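Local coordinates for putative branched-chain amino acid transport system substrate-binding protein (Rhodopseudomonas palustris, PDB 4FB4) that probably captures small aromatic acids such as caffeic acid, seen bound in its cleft, for an ABC-type transport system, as periplasmic substrate-binding proteins do, at residues P95-A100 with V113-P118; G142-Y147 with R171-D176; E7-I12 with P42-V47. All coordinates share one frame; numbering follows the deposited sequence.

Contact 1 of 3, residues P95-A100 with V113-P118; sequences PHIALA and VAMPQP. With DHC (caffeic acid), chain B.
Val-113 N donates to His-96 O at 2.9 Å, the first of three backbone hydrogen bonds joining strand 96-98 to the parallel edge strand 112-114. Ala-98 N then reaches Val-113 O at 2.8 Å on an almost straight path (N-H...O 175°), and Met-115 N binds Ala-98 O at 3.1 Å. Strands and the short helix 106-109 make a beta-alpha-beta unit. The His-96 ring is held at both nitrogens, ND1 by Ser-112 and NE2 by Gly-75 O.

Apolar contacts fill both faces. On one, the branched chains of Ile-97 and Val-113 run side by side, Ile-97 CG1 lying 4.1 Å from Val-113 CG2. Ile-97 CG2, opposite the backbone N across the CA-CB bond, presses on CG of Met-115, a selenomethionine, at 3.3 Å, tighter than usual carbon packing. Bends at chi2 (-57°) and chi3 (-72°) fold the flexible Met-115 chain beside that methyl, and helix 282-302 covers both residues. On the other face small residues suffice: Ala-98 CB and Ala-114 CB meet at 3.9 Å, and Thr-82 of helix 79-92 touches Ala-98.

Beyond the strands, the Pro-116 ring packs its CG against the backbone of Leu-99 and Ala-100. The catechol end of caffeic acid arrives here: its O3' makes a weak 3.4 Å hydrogen bond to Leu-99 O, and its O4' lies 3.5 Å from Pro-116 CB. Some peptide groups of this buried seam thus pair across it and others with neighbouring strands and loops, while the ligand finds one weakly accepting carbonyl, at Leu-99, and purely apolar contact at Pro-116.

Contact 2 of 3, residues G142-Y147 with R171-D176; sequences GYSDSY and RFARPD. With DHC (caffeic acid), chain B.
Arg-174 reaches across to Tyr-143 and Asp-145 and makes the dense part of this contact. Its CG sits over the centre of the Tyr-143 ring, a CH-pi contact of 3.8 Å to the centroid and 10° off the ring normal. Further along, Tyr-143 CE2 lies against one face of the guanidinium, toward its rim, the two planes 38° apart. The chain runs extended from CG to NE, which carries the head to Asp-145: Arg-174 NE gives a 2.7 Å salt-bridging hydrogen bond to Asp-145 OD2, nearly in the guanidinium plane, and NH1 adds a weak one to the same oxygen. The outer N-H groups grip the caffeic acid carboxylate, Arg-174 NH1 to O1 at 2.9 Å and Arg-174 NH2 to O2 at 2.8 Å. With an alanine here, the ligand carboxylate and Asp-145 would probably lose their cationic mate, and the covered face of Tyr-143 its packing.

The frame is a beta-alpha-beta crossover, strand 137-143, helix 146-161 and strand 165-172; the C-terminal ends of the two strands and the start of the helix face the ligand. Asp-145 is the N-cap of that helix, its OD1 accepting weakly from Tyr-147 N, so one carboxylate serves both helix and arginine. A chi1 of -176° swings the Tyr-147 ring away from its own nitrogen and lays one face under the propenoate, caffeic acid C2 being 3.4 Å from Tyr-147 CD1. Phe-172 N bonds Gly-142 O, while the Phe-172 ring meets Tyr-143 obliquely.

Packing is slacker towards solvent. At exposed Ser-144, N binds Phe-172 O at 2.9 Å, but OG adds only a weak bond to that carbonyl. Arg-171 is partly exposed on this side; its NH1 gives Tyr-143 O an in-plane bond of 2.9 Å and also pairs with Asp-149.

Contact 3 of 3, residues E7-I12 with P42-V47; sequences EITIGI and PLKVIV
Two parallel neighbours in the first sheet of this periplasmic binding protein fold, strand 8-14 and strand 41-49, meet here residue for residue; the axes of 8-12 and 42-47 come within 4.7 Å. Five backbone hydrogen bonds zip them together: Ile-8 N to Pro-42 O, Lys-44 N to Ile-8 O, Ile-10 N to Lys-44 O, Ile-46 N to Ile-10 O, and finally Ile-12 N to Ile-46 O at 2.7 Å. Pro-42 has no N-H to give, and joins through its carbonyl.

On one face the bulky residues Ile-8, Ile-10, Ile-12, Leu-43, Val-45 and Val-47 gather, as suits a sheet covered by a helix; Phe-291 of helix 282-302 touches both Ile-10 and Leu-43. Leu-43 spreads its two methyls, CD2 lying 3.8 Å from Ile-8 CB and CD1 3.9 Å from Ile-10 CD1.

The other face is more mixed. Glu-7 and Lys-44 run alongside each other, yet Glu-7 OE2 stays 4.6 Å from Lys-44 NZ, so any attraction acts at longer range. Thr-9 CG2 meets Ile-46 CD1, and Gly-11 brings only its backbone. Back on the isoleucine face, a chi1 of 180° turns Val-45 CG1 to the far side from its nitrogen, 3.6 Å from Ile-12 CD1.

From the N terminus, contact 3 comes first: strand 8-14 leaves, and 29 residues pass between its two segments before 42-47 returns beside it. Contact 1 then closes a shorter loop of 12 residues, and contact 2 one of 23. The three follow in series, none enclosing or crossing another. Contacts 3 and 1 belong to one sheet, with strand 72-75 standing between their strand pairs; their centres are 17 Å apart. Contact 2 joins the edge of the second sheet, its centre 21 Å from that of contact 1. Caffeic acid spans this divide, its catechol at contact 1 and its carboxylate at contact 2.

Contact 1 of 3, residues P95-A100 with V113-P118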
loop_
_atom_site.group_PDB
_atom_site.type_symbol
_atom_site.label_atom_id
_atom_site.label_comp_id
_atom_site.label_asym_id
_atom_site.label_seq_id
_atom_site.Cartn_x
_atom_site.Cartn_y
_atom_site.Cartn_z
ATOM N N PRO A 95 15.565 1.910 -10.923
ATOM C CA PRO A 95 14.118 1.754 -10.808
ATOM C C PRO A 95 13.696 1.388 -9.397
ATOM O O PRO A 95 14.347 0.549 -8.754
ATOM C CB PRO A 95 13.801 0.607 -11.782
ATOM C CG PRO A 95 14.847 0.728 -12.799
ATOM C CD PRO A 95 16.096 1.142 -12.050
ATOM N N HIS A 96 12.612 1.992 -8.937
ATOM C CA HIS A 96 12.114 1.816 -7.577
ATOM C C HIS A 96 10.640 1.534 -7.631
ATOM O O HIS A 96 9.854 2.326 -8.198
ATOM C CB HIS A 96 12.385 3.086 -6.765
ATOM C CG HIS A 96 11.603 3.197 -5.445
ATOM N ND1 HIS A 96 10.975 4.349 -5.059
ATOM C CD2 HIS A 96 11.331 2.252 -4.463
ATOM C CE1 HIS A 96 10.414 4.150 -3.844
ATOM N NE2 HIS A 96 10.571 2.842 -3.518
ATOM N N ILE A 97 10.260 0.398 -7.084
ATOM C CA ILE A 97 8.883 0.009 -6.902
ATOM C C ILE A 97 8.516 0.235 -5.441
ATOM O O ILE A 97 9.042 -0.406 -4.543
ATOM C CB ILE A 97 8.616 -1.473 -7.303
ATOM C CG1 ILE A 97 9.035 -1.750 -8.761
ATOM C CG2 ILE A 97 7.154 -1.781 -7.063
ATOM C CD1 ILE A 97 8.960 -3.222 -9.183
ATOM N N ALA A 98 7.673 1.228 -5.180
ATOM C CA ALA A 98 7.254 1.602 -3.828
ATOM C C ALA A 98 6.221 0.599 -3.319
ATOM O O ALA A 98 5.351 0.231 -4.056
ATOM C CB ALA A 98 6.672 3.034 -3.859
ATOM N N LEU A 99 6.340 0.149 -2.056
ATOM C CA LEU A 99 5.396 -0.730 -1.412
ATOM C C LEU A 99 4.466 -0.021 -0.426
ATOM O O LEU A 99 3.732 -0.685 0.331
ATOM C CB LEU A 99 6.138 -1.925 -0.750
ATOM C CG LEU A 99 7.032 -2.779 -1.666
ATOM C CD1 LEU A 99 7.734 -3.940 -0.934
ATOM C CD2 LEU A 99 6.243 -3.283 -2.850
ATOM N N ALA A 100 4.510 1.317 -0.403
ATOM C CA ALA A 100 3.589 2.156 0.358
ATOM C C ALA A 100 3.208 3.330 -0.556
ATOM O O ALA A 100 3.931 3.647 -1.516
ATOM C CB ALA A 100 4.233 2.659 1.657
ATOM N N VAL A 113 7.765 3.984 -9.298
ATOM C CA VAL A 113 6.346 3.661 -9.496
ATOM C C VAL A 113 5.872 3.156 -8.161
ATOM O O VAL A 113 6.684 2.837 -7.291
ATOM C CB VAL A 113 6.115 2.605 -10.598
ATOM C CG1 VAL A 113 6.559 3.153 -11.974
ATOM C CG2 VAL A 113 6.800 1.308 -10.248
ATOM N N ALA A 114 4.571 3.046 -7.991
ATOM C CA ALA A 114 4.009 2.552 -6.722
ATOM C C ALA A 114 2.999 1.452 -6.926
ATOM O O ALA A 114 2.213 1.486 -7.857
ATOM C CB ALA A 114 3.419 3.702 -5.917
HETATM N N MSE A 115 3.059 0.441 -6.073
HETATM C CA MSE A 115 2.140 -0.664 -6.134
HETATM C C MSE A 115 0.822 -0.438 -5.395
HETATM O O MSE A 115 -0.215 -0.892 -5.891
HETATM C CB MSE A 115 2.757 -1.987 -5.586
HETATM C CG MSE A 115 3.998 -2.451 -6.284
HETATM SE SE MSE A 115 3.748 -2.719 -8.204
HETATM C CE MSE A 115 2.796 -4.163 -7.890
ATOM N N PRO A 116 0.843 0.176 -4.174
ATOM C CA PRO A 116 -0.456 0.369 -3.477
ATOM C C PRO A 116 -1.356 1.304 -4.239
ATOM O O PRO A 116 -0.884 2.151 -4.986
ATOM C CB PRO A 116 -0.063 1.028 -2.137
ATOM C CG PRO A 116 1.336 0.529 -1.878
ATOM C CD PRO A 116 1.979 0.478 -3.284
ATOM N N GLN A 117 -2.657 1.115 -4.078
ATOM C CA GLN A 117 -3.646 1.957 -4.741
ATOM C C GLN A 117 -3.461 3.447 -4.360
ATOM O O GLN A 117 -3.234 3.765 -3.200
ATOM C CB GLN A 117 -5.034 1.506 -4.350
ATOM C CG GLN A 117 -5.421 0.146 -4.913
ATOM C CD GLN A 117 -4.969 -1.005 -4.044
ATOM O OE1 GLN A 117 -4.307 -0.803 -3.024
ATOM N NE2 GLN A 117 -5.294 -2.234 -4.470
ATOM N N PRO A 118 -3.547 4.346 -5.345
ATOM C CA PRO A 118 -3.394 5.755 -4.982
ATOM C C PRO A 118 -4.568 6.197 -4.105
ATOM O O PRO A 118 -5.696 5.657 -4.216
ATOM C CB PRO A 118 -3.401 6.494 -6.333
ATOM C CG PRO A 118 -4.012 5.559 -7.284
ATOM C CD PRO A 118 -3.759 4.157 -6.796
HETATM C C1 DHC B . 1.580 4.561 5.902
HETATM O O1 DHC B . 2.425 5.430 5.665
HETATM C C2 DHC B . 0.720 3.961 4.850
HETATM C C3 DHC B . 0.764 2.650 4.760
HETATM C "C1'" DHC B . 0.056 1.871 3.655
HETATM C "C2'" DHC B . 0.652 0.709 3.205
HETATM C "C3'" DHC B . 0.090 -0.033 2.191
HETATM C "C4'" DHC B . -1.159 0.372 1.546
HETATM C "C5'" DHC B . -1.746 1.560 1.981
HETATM C "C6'" DHC B . -1.111 2.284 3.022
HETATM O "O4'" DHC B . -1.675 -0.416 0.559
HETATM O "O3'" DHC B . 0.710 -1.186 1.825
HETATM O O2 DHC B . 1.482 4.056 7.044
#

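Contact 2 of 3, residues G142-Y147 with R171-D176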
loop_
_atom_site.group_PDB
_atom_site.type_symbol
_atom_site.label_atom_id
_atom_site.label_comp_id
_atom_site.label_asym_id
_atom_site.label_seq_id
_atom_site.Cartn_x
_atom_site.Cartn_y
_atom_site.Cartn_z
ATOM N N GLY A 142 -5.886 11.568 11.779
ATOM C CA GLY A 142 -4.849 10.898 11.010
ATOM C C GLY A 142 -3.461 11.256 11.454
ATOM O O GLY A 142 -3.274 12.163 12.258
ATOM N N TYR A 143 -2.491 10.573 10.894
ATOM C CA TYR A 143 -1.120 10.831 11.254
ATOM C C TYR A 143 -0.717 12.278 10.953
ATOM O O TYR A 143 -1.147 12.844 9.945
ATOM C CB TYR A 143 -0.172 9.961 10.478
ATOM C CG TYR A 143 -0.262 8.468 10.664
ATOM C CD1 TYR A 143 -0.561 7.907 11.896
ATOM C CD2 TYR A 143 0.016 7.607 9.611
ATOM C CE1 TYR A 143 -0.611 6.517 12.056
ATOM C CE2 TYR A 143 -0.043 6.228 9.762
ATOM C CZ TYR A 143 -0.333 5.685 11.010
ATOM O OH TYR A 143 -0.401 4.302 11.205
ATOM N N SER A 144 0.171 12.809 11.789
ATOM C CA SER A 144 0.830 14.105 11.549
ATOM C C SER A 144 2.043 13.898 10.640
ATOM O O SER A 144 3.174 14.254 11.003
ATOM C CB SER A 144 1.270 14.718 12.894
ATOM O OG SER A 144 1.894 13.723 13.732
ATOM N N ASP A 145 1.835 13.280 9.483
ATOM C CA ASP A 145 2.922 13.116 8.494
ATOM C C ASP A 145 2.339 13.029 7.089
ATOM O O ASP A 145 1.149 13.302 6.919
ATOM C CB ASP A 145 3.824 11.913 8.819
ATOM C CG ASP A 145 3.116 10.570 8.692
ATOM O OD1 ASP A 145 2.134 10.444 7.922
ATOM O OD2 ASP A 145 3.560 9.643 9.403
ATOM N N SER A 146 3.165 12.650 6.107
ATOM C CA SER A 146 2.785 12.727 4.686
ATOM C C SER A 146 1.599 11.795 4.352
ATOM O O SER A 146 0.729 12.153 3.562
ATOM C CB SER A 146 4.002 12.409 3.805
ATOM O OG SER A 146 4.754 11.273 4.315
ATOM N N TYR A 147 1.517 10.633 4.987
ATOM C CA TYR A 147 0.351 9.749 4.766
ATOM C C TYR A 147 -0.967 10.389 5.240
ATOM O O TYR A 147 -1.988 10.378 4.507
ATOM C CB TYR A 147 0.552 8.375 5.393
ATOM C CG TYR A 147 -0.553 7.399 5.112
ATOM C CD1 TYR A 147 -0.742 6.878 3.822
ATOM C CD2 TYR A 147 -1.421 6.988 6.112
ATOM C CE1 TYR A 147 -1.769 5.999 3.522
ATOM C CE2 TYR A 147 -2.434 6.077 5.833
ATOM C CZ TYR A 147 -2.639 5.614 4.554
ATOM O OH TYR A 147 -3.651 4.709 4.273
ATOM N N ARG A 171 -4.879 15.296 14.481
ATOM C CA ARG A 171 -3.756 14.476 14.120
ATOM C C ARG A 171 -3.130 13.793 15.332
ATOM O O ARG A 171 -3.335 14.218 16.475
ATOM C CB ARG A 171 -2.695 15.296 13.378
ATOM C CG ARG A 171 -3.231 16.053 12.157
ATOM C CD ARG A 171 -3.569 15.141 10.970
ATOM N NE ARG A 171 -3.789 15.989 9.791
ATOM C CZ ARG A 171 -3.009 16.047 8.712
ATOM N NH1 ARG A 171 -1.946 15.249 8.550
ATOM N NH2 ARG A 171 -3.319 16.899 7.759
ATOM N N PHE A 172 -2.420 12.703 15.066
ATOM C CA PHE A 172 -1.591 12.043 16.076
ATOM C C PHE A 172 -0.315 11.500 15.454
ATOM O O PHE A 172 -0.206 11.385 14.229
ATOM C CB PHE A 172 -2.384 10.963 16.813
ATOM C CG PHE A 172 -2.751 9.759 15.984
ATOM C CD1 PHE A 172 -3.706 9.832 14.996
ATOM C CD2 PHE A 172 -2.182 8.520 16.254
ATOM C CE1 PHE A 172 -4.056 8.725 14.259
ATOM C CE2 PHE A 172 -2.538 7.401 15.532
ATOM C CZ PHE A 172 -3.477 7.509 14.516
ATOM N N ALA A 173 0.647 11.173 16.313
ATOM C CA ALA A 173 1.922 10.643 15.864
ATOM C C ALA A 173 1.872 9.119 15.889
ATOM O O ALA A 173 1.238 8.522 16.755
ATOM C CB ALA A 173 3.083 11.178 16.701
ATOM N N ARG A 174 2.546 8.499 14.926
ATOM C CA ARG A 174 2.498 7.055 14.795
ATOM C C ARG A 174 2.714 6.325 16.092
ATOM O O ARG A 174 1.981 5.381 16.354
ATOM C CB ARG A 174 3.517 6.555 13.780
ATOM C CG ARG A 174 3.153 6.918 12.369
ATOM C CD ARG A 174 4.203 6.498 11.374
ATOM N NE ARG A 174 3.851 7.066 10.066
ATOM C CZ ARG A 174 3.267 6.398 9.076
ATOM N NH1 ARG A 174 2.973 7.031 7.963
ATOM N NH2 ARG A 174 3.040 5.096 9.164
ATOM N N PRO A 175 3.712 6.754 16.909
ATOM C CA PRO A 175 4.034 6.020 18.152
ATOM C C PRO A 175 3.097 6.258 19.330
ATOM O O PRO A 175 3.227 5.591 20.337
ATOM C CB PRO A 175 5.441 6.532 18.516
ATOM C CG PRO A 175 5.939 7.306 17.314
ATOM C CD PRO A 175 4.696 7.831 16.649
ATOM N N ASP A 176 2.179 7.205 19.220
ATOM C CA ASP A 176 1.326 7.598 20.337
ATOM C C ASP A 176 0.520 6.409 20.881
ATOM O O ASP A 176 -0.044 5.658 20.097
ATOM C CB ASP A 176 0.384 8.731 19.906
ATOM C CG ASP A 176 1.107 10.075 19.716
ATOM O OD1 ASP A 176 2.350 10.169 19.953
ATOM O OD2 ASP A 176 0.439 11.043 19.292
HETATM C C1 DHC B . 1.580 4.561 5.902
HETATM O O1 DHC B . 2.425 5.430 5.665
HETATM C C2 DHC B . 0.720 3.961 4.850
HETATM C C3 DHC B . 0.764 2.650 4.760
HETATM C "C1'" DHC B . 0.056 1.871 3.655
HETATM C "C2'" DHC B . 0.652 0.709 3.205
HETATM C "C3'" DHC B . 0.090 -0.033 2.191
HETATM C "C4'" DHC B . -1.159 0.372 1.546
HETATM C "C5'" DHC B . -1.746 1.560 1.981
HETATM C "C6'" DHC B . -1.111 2.284 3.022
HETATM O "O4'" DHC B . -1.675 -0.416 0.559
HETATM O "O3'" DHC B . 0.710 -1.186 1.825
HETATM O O2 DHC B . 1.482 4.056 7.044
#

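Contact 3 of 3, residues E7-I12 with P42-V47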
loop_
_atom_site.group_PDB
_atom_site.type_symbol
_atom_site.label_atom_id
_atom_site.label_comp_id
_atom_site.label_asym_id
_atom_site.label_seq_id
_atom_site.Cartn_x
_atom_site.Cartn_y
_atom_site.Cartn_z
ATOM N N GLU A 7 23.109 -12.717 -12.703
ATOM C CA GLU A 7 21.914 -12.530 -11.855
ATOM C C GLU A 7 21.294 -11.144 -12.000
ATOM O O GLU A 7 21.966 -10.184 -12.381
ATOM C CB GLU A 7 22.235 -12.799 -10.391
ATOM C CG GLU A 7 23.048 -11.706 -9.727
ATOM C CD GLU A 7 24.508 -12.085 -9.563
ATOM O OE1 GLU A 7 25.118 -12.575 -10.563
ATOM O OE2 GLU A 7 25.037 -11.908 -8.431
ATOM N N ILE A 8 19.999 -11.058 -11.695
ATOM C CA ILE A 8 19.292 -9.787 -11.596
ATOM C C ILE A 8 19.165 -9.481 -10.100
ATOM O O ILE A 8 18.762 -10.314 -9.329
ATOM C CB ILE A 8 17.944 -9.897 -12.295
ATOM C CG1 ILE A 8 18.230 -10.152 -13.789
ATOM C CG2 ILE A 8 17.125 -8.628 -12.103
ATOM C CD1 ILE A 8 17.069 -10.696 -14.529
ATOM N N THR A 9 19.595 -8.299 -9.683
ATOM C CA THR A 9 19.722 -8.013 -8.263
ATOM C C THR A 9 18.628 -7.057 -7.822
ATOM O O THR A 9 18.433 -5.975 -8.401
ATOM C CB THR A 9 21.093 -7.415 -7.967
ATOM O OG1 THR A 9 22.084 -8.307 -8.499
ATOM C CG2 THR A 9 21.283 -7.268 -6.491
ATOM N N ILE A 10 17.908 -7.470 -6.805
ATOM C CA ILE A 10 16.742 -6.755 -6.321
ATOM C C ILE A 10 16.956 -6.455 -4.836
ATOM O O ILE A 10 17.197 -7.385 -4.034
ATOM C CB ILE A 10 15.441 -7.538 -6.547
ATOM C CG1 ILE A 10 15.208 -7.755 -8.058
ATOM C CG2 ILE A 10 14.286 -6.786 -5.896
ATOM C CD1 ILE A 10 14.440 -8.998 -8.288
ATOM N N GLY A 11 17.020 -5.161 -4.502
ATOM C CA GLY A 11 17.163 -4.775 -3.100
ATOM C C GLY A 11 15.806 -4.420 -2.569
ATOM O O GLY A 11 15.130 -3.605 -3.174
ATOM N N ILE A 12 15.440 -4.980 -1.420
ATOM C CA ILE A 12 14.175 -4.664 -0.774
ATOM C C ILE A 12 14.395 -4.136 0.639
ATOM O O ILE A 12 15.042 -4.790 1.485
ATOM C CB ILE A 12 13.245 -5.915 -0.692
ATOM C CG1 ILE A 12 13.095 -6.533 -2.070
ATOM C CG2 ILE A 12 11.903 -5.507 -0.069
ATOM C CD1 ILE A 12 12.239 -7.810 -2.174
ATOM N N PRO A 42 19.055 -15.996 -12.567
ATOM C CA PRO A 42 18.520 -16.027 -11.199
ATOM C C PRO A 42 18.324 -14.645 -10.587
ATOM O O PRO A 42 19.059 -13.703 -10.894
ATOM C CB PRO A 42 19.575 -16.815 -10.403
ATOM C CG PRO A 42 20.573 -17.277 -11.395
ATOM C CD PRO A 42 20.446 -16.461 -12.636
ATOM N N LEU A 43 17.355 -14.539 -9.687
ATOM C CA LEU A 43 17.101 -13.283 -8.974
ATOM C C LEU A 43 17.836 -13.324 -7.639
ATOM O O LEU A 43 17.687 -14.276 -6.887
ATOM C CB LEU A 43 15.607 -13.103 -8.752
ATOM C CG LEU A 43 14.692 -13.066 -9.953
ATOM C CD1 LEU A 43 13.311 -12.588 -9.477
ATOM C CD2 LEU A 43 15.212 -12.190 -11.089
ATOM N N LYS A 44 18.705 -12.349 -7.387
ATOM C CA LYS A 44 19.395 -12.236 -6.105
ATOM C C LYS A 44 18.613 -11.151 -5.363
ATOM O O LYS A 44 18.650 -9.978 -5.757
ATOM C CB LYS A 44 20.844 -11.815 -6.304
ATOM C CG LYS A 44 21.662 -11.566 -5.040
ATOM C CD LYS A 44 23.015 -10.983 -5.471
ATOM C CE LYS A 44 23.891 -10.535 -4.315
ATOM N NZ LYS A 44 24.742 -11.657 -3.833
ATOM N N VAL A 45 17.886 -11.562 -4.329
ATOM C CA VAL A 45 16.987 -10.666 -3.574
ATOM C C VAL A 45 17.608 -10.417 -2.206
ATOM O O VAL A 45 17.839 -11.372 -1.465
ATOM C CB VAL A 45 15.583 -11.297 -3.400
ATOM C CG1 VAL A 45 14.654 -10.377 -2.609
ATOM C CG2 VAL A 45 14.963 -11.559 -4.780
ATOM N N ILE A 46 17.967 -9.158 -1.928
ATOM C CA ILE A 46 18.547 -8.778 -0.670
ATOM C C ILE A 46 17.472 -8.020 0.102
ATOM O O ILE A 46 16.955 -7.003 -0.379
ATOM C CB ILE A 46 19.795 -7.893 -0.885
ATOM C CG1 ILE A 46 20.726 -8.546 -1.928
ATOM C CG2 ILE A 46 20.464 -7.585 0.464
ATOM C CD1 ILE A 46 21.784 -7.615 -2.479
ATOM N N VAL A 47 17.116 -8.525 1.284
ATOM C CA VAL A 47 16.061 -7.931 2.133
ATOM C C VAL A 47 16.664 -7.330 3.415
ATOM O O VAL A 47 17.370 -8.046 4.153
ATOM C CB VAL A 47 15.034 -8.989 2.504
ATOM C CG1 VAL A 47 13.891 -8.343 3.284
ATOM C CG2 VAL A 47 14.533 -9.711 1.262
#